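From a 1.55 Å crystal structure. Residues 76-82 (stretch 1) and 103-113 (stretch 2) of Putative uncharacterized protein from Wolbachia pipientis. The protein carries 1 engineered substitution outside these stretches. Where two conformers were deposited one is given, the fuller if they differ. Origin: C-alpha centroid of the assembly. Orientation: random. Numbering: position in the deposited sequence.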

# COMPACT_ATOMS: atom_id res chain seq x y z
N LEU A 76 -11.45 -5.13 -0.41
CA LEU A 76 -10.28 -5.44 0.40
C LEU A 76 -9.08 -4.68 -0.15
O LEU A 76 -8.81 -4.72 -1.35
N TYR A 77 -8.35 -3.99 0.72
CA TYR A 77 -7.21 -3.17 0.30
C TYR A 77 -5.89 -3.74 0.81
O TYR A 77 -5.72 -3.96 2.02
N ILE A 78 -4.96 -3.98 -0.11
CA ILE A 78 -3.65 -4.50 0.23
C ILE A 78 -2.56 -3.56 -0.29
O ILE A 78 -2.36 -3.44 -1.50
N PHE A 79 -1.88 -2.89 0.64
CA PHE A 79 -0.79 -1.98 0.30
C PHE A 79 0.51 -2.76 0.36
O PHE A 79 0.78 -3.45 1.35
N ARG A 80 1.32 -2.64 -0.69
CA ARG A 80 2.63 -3.27 -0.74
C ARG A 80 3.70 -2.21 -0.96
O ARG A 80 3.54 -1.31 -1.79
N HIS A 81 4.79 -2.30 -0.20
CA HIS A 81 5.84 -1.30 -0.25
C HIS A 81 6.63 -1.39 -1.56
O HIS A 81 6.83 -2.47 -2.13
N PHE A 82 7.07 -0.23 -2.04
CA PHE A 82 7.94 -0.17 -3.21
C PHE A 82 8.93 0.97 -2.97
O PHE A 82 8.82 2.03 -3.59
N ASP A 103 -3.47 0.38 12.74
CA ASP A 103 -2.21 1.02 13.14
C ASP A 103 -1.21 1.06 11.98
O ASP A 103 -0.52 2.06 11.77
N TYR A 104 -1.14 -0.04 11.23
CA TYR A 104 -0.25 -0.14 10.08
C TYR A 104 -0.63 0.86 9.00
O TYR A 104 0.21 1.64 8.52
N PHE A 105 -1.90 0.85 8.61
CA PHE A 105 -2.42 1.80 7.64
C PHE A 105 -2.18 3.24 8.10
O PHE A 105 -1.77 4.09 7.31
N ASN A 106 -2.42 3.51 9.39
CA ASN A 106 -2.27 4.85 9.93
C ASN A 106 -0.81 5.31 9.94
O ASN A 106 -0.53 6.50 9.78
N PHE A 107 0.11 4.38 10.13
CA PHE A 107 1.51 4.73 10.04
C PHE A 107 1.87 5.17 8.62
O PHE A 107 2.46 6.24 8.41
N ASN A 108 1.53 4.33 7.64
CA ASN A 108 1.82 4.69 6.25
C ASN A 108 1.16 6.02 5.87
O ASN A 108 1.78 6.85 5.20
N LYS A 109 -0.08 6.20 6.31
CA LYS A 109 -0.81 7.45 6.09
C LYS A 109 -0.05 8.66 6.64
O LYS A 109 0.05 9.71 5.99
N ALA A 110 0.48 8.52 7.85
CA ALA A 110 1.24 9.60 8.48
C ALA A 110 2.50 9.92 7.69
O ALA A 110 2.85 11.08 7.51
N VAL A 111 3.20 8.89 7.22
CA VAL A 111 4.40 9.13 6.42
C VAL A 111 4.04 9.89 5.13
O VAL A 111 4.66 10.91 4.80
N PHE A 112 3.05 9.39 4.40
CA PHE A 112 2.56 10.10 3.21
C PHE A 112 2.21 11.56 3.53
O PHE A 112 2.63 12.49 2.82
N ASN A 113 1.45 11.76 4.61
CA ASN A 113 0.98 13.08 5.01
C ASN A 113 2.10 14.05 5.32
O ASN A 113 1.94 15.26 5.20

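A β-strand and an α-helix of one chain meet here through a modest, largely aromatic side-chain contact, with polar groups gathered at the His 81 end. The axes of strand 76-81 and helix 103-113 approach to 10.9 Å at 54°, a gap that large side chains must span, and 281 Å² of surface is buried in total. Along the strand the alternation of side chains sends Tyr 77 and Phe 79 toward the helix, both with chi1 t, while Arg 80 points away.

Phe 79, the residue most covered by the opposing stretch, touches two helix residues one turn apart. Its CZ is 3.9 Å from CZ of Phe 112 (chi1 m), the rings meeting obliquely with centroids 6.0 Å apart and planes at 77°; its CD2 is 3.7 Å from ND2 of Asn 108. Tyr 77 packs more loosely, CE2 lying 4.3 Å from CD1 of Phe 105, whose CA-to-CB bond points sideways but whose t rotamer brings the ring nearer the strand. The Tyr 77 hydroxyl finds its hydrogen bond elsewhere in the structure.

His 81 (chi1 m) also starts sideways and reaches the helix with its imidazole. NE2 comes within 2.9 Å of OH of Tyr 104, a side chain extended by its t rotamer, and CE1 lies 3.5 Å from OD1 of Asn 108, which sits at the ring edge. Asn 108 (chi1 m) points toward the strand and so touches both Phe 79 and His 81, yet its OD1 is buried without a hydrogen-bonding partner. A water links backbone and side chain across the contact: it donates to Phe 79 O at 3.0 Å and hydrogen-bonds to Tyr 104 OH at 2.6 Å, tying the strand's main chain to the tip of the tyrosine.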

# COMPACT_ATOMS: atom_id res chain seq x y z
CB LEU A 76 -10.00 -6.94 0.37
CG LEU A 76 -8.70 -7.44 1.01
CD1 LEU A 76 -8.67 -7.09 2.49
CD2 LEU A 76 -8.53 -8.95 0.81
CB TYR A 77 -7.39 -1.73 0.78
CG TYR A 77 -6.22 -0.81 0.59
CD1 TYR A 77 -5.89 -0.32 -0.67
CD2 TYR A 77 -5.45 -0.39 1.67
CE1 TYR A 77 -4.82 0.55 -0.85
CE2 TYR A 77 -4.38 0.47 1.50
CZ TYR A 77 -4.07 0.94 0.24
OH TYR A 77 -3.01 1.81 0.07
CB ILE A 78 -3.42 -5.89 -0.37
CG1 ILE A 78 -4.48 -6.87 0.13
CG2 ILE A 78 -2.01 -6.38 -0.05
CD1 ILE A 78 -4.32 -8.30 -0.37
CB PHE A 79 -0.74 -0.82 1.30
CG PHE A 79 0.33 0.19 1.00
CD1 PHE A 79 0.22 1.03 -0.10
CD2 PHE A 79 1.46 0.30 1.80
CE1 PHE A 79 1.19 1.96 -0.39
CE2 PHE A 79 2.44 1.24 1.51
CZ PHE A 79 2.31 2.07 0.41
CB ARG A 80 2.69 -4.35 -1.82
CG ARG A 80 1.83 -5.57 -1.49
CD ARG A 80 1.82 -6.61 -2.61
NE ARG A 80 0.90 -7.69 -2.31
CZ ARG A 80 0.44 -8.56 -3.21
NH1 ARG A 80 0.83 -8.46 -4.48
NH2 ARG A 80 -0.40 -9.52 -2.85
CB HIS A 81 6.80 -1.46 0.93
CG HIS A 81 6.21 -1.06 2.25
ND1 HIS A 81 5.81 0.23 2.52
CD2 HIS A 81 5.96 -1.78 3.37
CE1 HIS A 81 5.34 0.29 3.75
NE2 HIS A 81 5.41 -0.91 4.29
CB PHE A 82 7.12 0.10 -4.47
CG PHE A 82 7.81 -0.29 -5.74
CD1 PHE A 82 7.61 -1.55 -6.29
CD2 PHE A 82 8.67 0.58 -6.40
CE1 PHE A 82 8.23 -1.93 -7.47
CE2 PHE A 82 9.30 0.22 -7.58
CZ PHE A 82 9.08 -1.04 -8.12
CB ASP A 103 -1.57 0.30 14.33
CG ASP A 103 -2.37 0.45 15.61
OD1 ASP A 103 -3.30 1.29 15.65
OD2 ASP A 103 -2.07 -0.26 16.58
CB TYR A 104 -0.32 -1.55 9.52
CG TYR A 104 0.65 -1.83 8.39
CD1 TYR A 104 1.97 -2.15 8.66
CD2 TYR A 104 0.24 -1.78 7.06
CE1 TYR A 104 2.86 -2.42 7.64
CE2 TYR A 104 1.12 -2.06 6.03
CZ TYR A 104 2.43 -2.37 6.33
OH TYR A 104 3.34 -2.64 5.34
CB PHE A 105 -3.91 1.56 7.40
CG PHE A 105 -4.56 2.63 6.56
CD1 PHE A 105 -4.35 2.67 5.19
CD2 PHE A 105 -5.37 3.61 7.14
CE1 PHE A 105 -4.93 3.67 4.40
CE2 PHE A 105 -5.96 4.60 6.36
CZ PHE A 105 -5.74 4.63 4.99
CB ASN A 106 -2.88 4.97 11.33
CG ASN A 106 -4.38 5.17 11.28
OD1 ASN A 106 -4.93 5.59 10.26
ND2 ASN A 106 -5.06 4.87 12.38
CB PHE A 107 2.43 3.58 10.48
CG PHE A 107 3.88 3.85 10.19
CD1 PHE A 107 4.65 4.60 11.08
CD2 PHE A 107 4.45 3.44 8.99
CE1 PHE A 107 5.98 4.88 10.80
CE2 PHE A 107 5.78 3.72 8.70
CZ PHE A 107 6.55 4.44 9.60
CB ASN A 108 1.43 3.56 5.29
CG ASN A 108 2.30 2.34 5.47
OD1 ASN A 108 3.49 2.46 5.73
ND2 ASN A 108 1.70 1.16 5.35
CB LYS A 109 -2.21 7.37 6.72
CG LYS A 109 -3.03 8.64 6.54
CD LYS A 109 -4.50 8.38 6.81
CE LYS A 109 -4.72 7.99 8.26
NZ LYS A 109 -4.74 9.19 9.15
CB ALA A 110 1.60 9.23 9.91
CB VAL A 111 5.20 7.83 6.12
CG1 VAL A 111 6.44 8.14 5.28
CG2 VAL A 111 5.59 7.13 7.45
CB PHE A 112 1.31 9.44 2.63
CG PHE A 112 1.57 8.22 1.79
CD1 PHE A 112 2.44 8.25 0.71
CD2 PHE A 112 0.86 7.06 2.04
CE1 PHE A 112 2.62 7.12 -0.10
CE2 PHE A 112 1.03 5.92 1.25
CZ PHE A 112 1.92 5.95 0.18
CB ASN A 113 0.07 12.98 6.23
CG ASN A 113 -1.34 12.59 5.87
OD1 ASN A 113 -1.74 12.67 4.71
ND2 ASN A 113 -2.11 12.16 6.87
O HOH W 1 2.94 -4.25 3.29